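L-aspartate semialdehyde sulfurtransferase (Methanocaldococcus jannaschii, PDB 3KPB) probably catalyses, together with MJ0099, the condensation of sulfide with aspartate semialdehyde to homocysteine, and binds S-adenosylmethionine and S-methyl-5'-thioadenosine through its C-terminal CBS domain pair. Local coordinates at residues A[53-58]-A[65-70]. Sequence-based numbering, arbitrary orientation.
Sequences IAKALA and EEIMTR. With SAM (S-adenosylmethionine), chain E.
In the loop that lays I67 against K55 and A56, the flat group is the guanidinium of R70: the methyl CE of M68 sits over the centre of one face, 3.8 Å above the plane. NH2 of R70 makes a salt bridge to OE2 of E65 (3.1 Å), which lies 15° out of the guanidinium plane and offers its anti lone pair; a weak bond joins NH2 to the E65 carbonyl. This closes residues 65-70 on themselves while I67 faces helix 50-58. CG1 of I67 stands anti to the backbone N (chi1 -156°), which lays the CG1-CD1 branch against the A56 backbone, CG1 3.7 Å from A56 N and CD1 3.9 Å from K55 C, while CG2 packs on CB of A56. CD1 also rests against CB and CG of K55, whose chain bends at chi3 and chi4, bringing NZ within 3.8 Å of the ribose O3'. Replacing I67 with an alanine is likely to open a gap over the A56 backbone and the root of K55. Beyond this apolar patch one water ties both segments: it accepts from K55 NZ (3.0 Å) and T69 OG1 and donates to I67 O (2.8 Å). O2' of S-adenosylmethionine donates to T69 OG1 at a doubtfully short 2.4 Å, and D52, weakly ion-paired with K55, also bonds the ligand. The contact thus joins helix 50-58 of the first CBS motif to the loop leading to strand 75-76 of the second, consistent with a ribose site to which both motifs contribute, K55 being linked to T69 through water.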
ATOM      1  N   ILE A  53      -4.468  -8.042   1.890  1.00 13.42           N
ATOM      2  CA  ILE A  53      -3.967  -9.273   1.263  1.00 13.69           C
ATOM      3  C   ILE A  53      -2.764  -9.797   2.052  1.00 13.89           C
ATOM      4  O   ILE A  53      -2.720 -10.970   2.423  1.00 13.83           O
ATOM      5  CB  ILE A  53      -3.594  -9.056  -0.229  1.00 13.60           C
ATOM      6  CG1 ILE A  53      -4.812  -8.573  -1.038  1.00 13.49           C
ATOM      7  CG2 ILE A  53      -2.964 -10.317  -0.850  1.00 14.33           C
ATOM      8  CD1 ILE A  53      -6.033  -9.516  -1.055  1.00 13.83           C
ATOM      9  N   ALA A  54      -1.798  -8.918   2.320  1.00 14.18           N
ATOM     10  CA  ALA A  54      -0.659  -9.266   3.174  1.00 14.31           C
ATOM     11  C   ALA A  54      -1.103  -9.746   4.559  1.00 14.56           C
ATOM     12  O   ALA A  54      -0.584 -10.742   5.069  1.00 14.59           O
ATOM     13  CB  ALA A  54       0.308  -8.088   3.296  1.00 14.33           C
ATOM     14  N   LYS A  55      -2.068  -9.050   5.158  1.00 14.73           N
ATOM     15  CA  LYS A  55      -2.552  -9.402   6.493  1.00 15.39           C
ATOM     16  C   LYS A  55      -3.200 -10.795   6.484  1.00 14.97           C
ATOM     17  O   LYS A  55      -2.969 -11.598   7.395  1.00 15.26           O
ATOM     18  CB  LYS A  55      -3.524  -8.330   6.988  1.00 15.91           C
ATOM     19  CG  LYS A  55      -3.562  -8.124   8.495  1.00 18.03           C
ATOM     20  CD  LYS A  55      -4.004  -6.690   8.844  1.00 20.30           C
ATOM     21  CE  LYS A  55      -5.387  -6.361   8.284  1.00 21.43           C
ATOM     22  NZ  LYS A  55      -6.151  -5.423   9.167  1.00 22.43           N
ATOM     23  N   ALA A  56      -3.981 -11.085   5.438  1.00 14.50           N
ATOM     24  CA  ALA A  56      -4.623 -12.401   5.278  1.00 14.66           C
ATOM     25  C   ALA A  56      -3.602 -13.532   5.211  1.00 15.13           C
ATOM     26  O   ALA A  56      -3.761 -14.560   5.871  1.00 15.50           O
ATOM     27  CB  ALA A  56      -5.526 -12.426   4.051  1.00 14.30           C
ATOM     28  N   LEU A  57      -2.552 -13.329   4.420  1.00 15.40           N
ATOM     29  CA  LEU A  57      -1.439 -14.273   4.352  1.00 16.06           C
ATOM     30  C   LEU A  57      -0.761 -14.459   5.708  1.00 16.76           C
ATOM     31  O   LEU A  57      -0.463 -15.591   6.101  1.00 17.13           O
ATOM     32  CB  LEU A  57      -0.416 -13.843   3.295  1.00 15.77           C
ATOM     33  CG  LEU A  57      -0.810 -14.001   1.825  1.00 16.52           C
ATOM     34  CD1 LEU A  57       0.370 -13.651   0.946  1.00 17.56           C
ATOM     35  CD2 LEU A  57      -1.298 -15.403   1.490  1.00 17.70           C
ATOM     36  N   ALA A  58      -0.546 -13.359   6.431  1.00 17.62           N
ATOM     37  CA  ALA A  58       0.132 -13.411   7.732  1.00 18.62           C
ATOM     38  C   ALA A  58      -0.695 -14.116   8.820  1.00 19.39           C
ATOM     39  O   ALA A  58      -0.135 -14.773   9.706  1.00 19.98           O
ATOM     40  CB  ALA A  58       0.546 -12.013   8.179  1.00 18.55           C
ATOM     41  N   GLU A  65     -13.901 -12.402   3.685  1.00 17.01           N
ATOM     42  CA  GLU A  65     -14.707 -11.963   4.786  1.00 18.24           C
ATOM     43  C   GLU A  65     -14.025 -12.108   6.151  1.00 17.88           C
ATOM     44  O   GLU A  65     -14.377 -11.404   7.093  1.00 18.04           O
ATOM     45  CB  GLU A  65     -16.085 -12.574   4.720  1.00 18.95           C
ATOM     46  CG  GLU A  65     -16.265 -13.874   5.397  1.00 21.79           C
ATOM     47  CD  GLU A  65     -17.628 -13.899   6.014  1.00 25.05           C
ATOM     48  OE1 GLU A  65     -18.430 -14.781   5.655  1.00 26.33           O
ATOM     49  OE2 GLU A  65     -17.914 -13.008   6.846  1.00 26.38           O
ATOM     50  N   GLU A  66     -13.011 -12.965   6.228  1.00 17.20           N
ATOM     51  CA  GLU A  66     -12.241 -13.134   7.461  1.00 17.08           C
ATOM     52  C   GLU A  66     -11.220 -12.031   7.714  1.00 16.59           C
ATOM     53  O   GLU A  66     -10.679 -11.934   8.819  1.00 16.99           O
ATOM     54  CB  GLU A  66     -11.519 -14.473   7.458  1.00 17.36           C
ATOM     55  CG  GLU A  66     -12.432 -15.653   7.292  1.00 18.91           C
ATOM     56  CD  GLU A  66     -11.665 -16.935   7.101  1.00 21.39           C
ATOM     57  OE1 GLU A  66     -11.193 -17.503   8.108  1.00 22.77           O
ATOM     58  OE2 GLU A  66     -11.539 -17.382   5.942  1.00 22.59           O
ATOM     59  N   ILE A  67     -10.950 -11.208   6.705  1.00 15.76           N
ATOM     60  CA  ILE A  67      -9.895 -10.203   6.818  1.00 15.27           C
ATOM     61  C   ILE A  67     -10.347  -8.783   6.484  1.00 14.89           C
ATOM     62  O   ILE A  67      -9.670  -7.822   6.855  1.00 15.49           O
ATOM     63  CB  ILE A  67      -8.646 -10.589   5.961  1.00 15.25           C
ATOM     64  CG1 ILE A  67      -7.369  -9.918   6.492  1.00 15.61           C
ATOM     65  CG2 ILE A  67      -8.872 -10.292   4.473  1.00 15.25           C
ATOM     66  CD1 ILE A  67      -6.836 -10.524   7.784  1.00 16.66           C
ATOM     67  N   MET A  68     -11.475  -8.638   5.793  1.00 14.62           N
ATOM     68  CA  MET A  68     -11.877  -7.309   5.335  1.00 14.33           C
ATOM     69  C   MET A  68     -12.064  -6.346   6.500  1.00 14.48           C
ATOM     70  O   MET A  68     -12.440  -6.751   7.603  1.00 14.88           O
ATOM     71  CB  MET A  68     -13.144  -7.372   4.474  1.00 14.19           C
ATOM     72  CG  MET A  68     -14.358  -7.893   5.215  1.00 13.97           C
ATOM     73  SD  MET A  68     -15.760  -8.130   4.128  1.00 15.11           S
ATOM     74  CE  MET A  68     -17.026  -8.497   5.344  1.00 16.28           C
ATOM     75  N   THR A  69     -11.788  -5.071   6.254  1.00 14.70           N
ATOM     76  CA  THR A  69     -12.021  -4.049   7.262  1.00 15.09           C
ATOM     77  C   THR A  69     -13.517  -3.750   7.267  1.00 15.63           C
ATOM     78  O   THR A  69     -14.086  -3.379   6.239  1.00 15.79           O
ATOM     79  CB  THR A  69     -11.195  -2.786   6.977  1.00 14.98           C
ATOM     80  OG1 THR A  69      -9.806  -3.093   7.151  1.00 15.14           O
ATOM     81  CG2 THR A  69     -11.571  -1.661   7.932  1.00 15.45           C
ATOM     82  N   ARG A  70     -14.148  -3.917   8.424  1.00 16.52           N
ATOM     83  CA  ARG A  70     -15.604  -3.831   8.510  1.00 17.41           C
ATOM     84  C   ARG A  70     -16.141  -2.445   8.863  1.00 17.70           C
ATOM     85  O   ARG A  70     -17.285  -2.127   8.522  1.00 18.43           O
ATOM     86  CB  ARG A  70     -16.143  -4.894   9.466  1.00 17.61           C
ATOM     87  CG  ARG A  70     -16.064  -6.302   8.894  1.00 19.53           C
ATOM     88  CD  ARG A  70     -16.469  -7.335   9.925  1.00 22.45           C
ATOM     89  NE  ARG A  70     -16.177  -8.698   9.487  1.00 24.39           N
ATOM     90  CZ  ARG A  70     -17.091  -9.563   9.053  1.00 25.46           C
ATOM     91  NH1 ARG A  70     -18.371  -9.216   9.000  1.00 26.28           N
ATOM     92  NH2 ARG A  70     -16.729 -10.785   8.678  1.00 25.96           N
TER
HETATM   93  N   SAM E1000      -4.010   3.857   2.785  0.50 26.15           N
HETATM   94  CA  SAM E1000      -3.517   2.755   3.626  0.50 26.06           C
HETATM   95  C   SAM E1000      -4.031   1.419   3.081  0.50 25.92           C
HETATM   96  O   SAM E1000      -4.094   1.205   1.867  0.50 26.08           O
HETATM   97  OXT SAM E1000      -4.390   0.515   3.841  0.50 25.88           O
HETATM   98  CB  SAM E1000      -4.013   2.947   5.061  0.50 26.11           C
HETATM   99  CG  SAM E1000      -2.984   2.438   6.073  0.50 25.93           C
HETATM  100  SD  SAM E1000      -3.670   1.189   7.220  0.50 25.66           S
HETATM  101  CE  SAM E1000      -2.161   0.510   7.873  0.50 25.61           C
HETATM  102  C5' SAM E1000      -4.276  -0.244   6.259  0.50 22.34           C
HETATM  103  C4' SAM E1000      -5.759  -0.523   6.493  0.50 19.04           C
HETATM  104  O4' SAM E1000      -6.545   0.610   6.096  0.50 16.92           O
HETATM  105  C3' SAM E1000      -6.192  -1.646   5.554  0.50 17.76           C
HETATM  106  O3' SAM E1000      -6.317  -2.841   6.320  0.50 18.71           O
HETATM  107  C2' SAM E1000      -7.563  -1.207   5.045  0.50 16.71           C
HETATM  108  O2' SAM E1000      -8.527  -2.220   5.357  0.50 15.93           O
HETATM  109  C1' SAM E1000      -7.848   0.066   5.846  0.50 15.58           C
HETATM  110  N9  SAM E1000      -8.619   1.000   4.998  0.50 13.83           N
HETATM  111  C8  SAM E1000      -8.232   1.501   3.822  0.50 13.15           C
HETATM  112  N7  SAM E1000      -9.190   2.302   3.349  0.50 13.46           N
HETATM  113  C5  SAM E1000     -10.188   2.312   4.230  0.50 13.52           C
HETATM  114  C6  SAM E1000     -11.423   2.944   4.280  0.50 13.33           C
HETATM  115  N6  SAM E1000     -11.823   3.752   3.303  0.50 13.78           N
HETATM  116  N1  SAM E1000     -12.216   2.732   5.341  0.50 13.15           N
HETATM  117  C2  SAM E1000     -11.837   1.933   6.325  0.50 13.91           C
HETATM  118  N3  SAM E1000     -10.666   1.313   6.306  0.50 13.63           N
HETATM  119  C4  SAM E1000      -9.827   1.482   5.274  0.50 13.52           C
HETATM  120  O   HOH W   1      -8.912  -5.466   8.085  1.00 20.59           O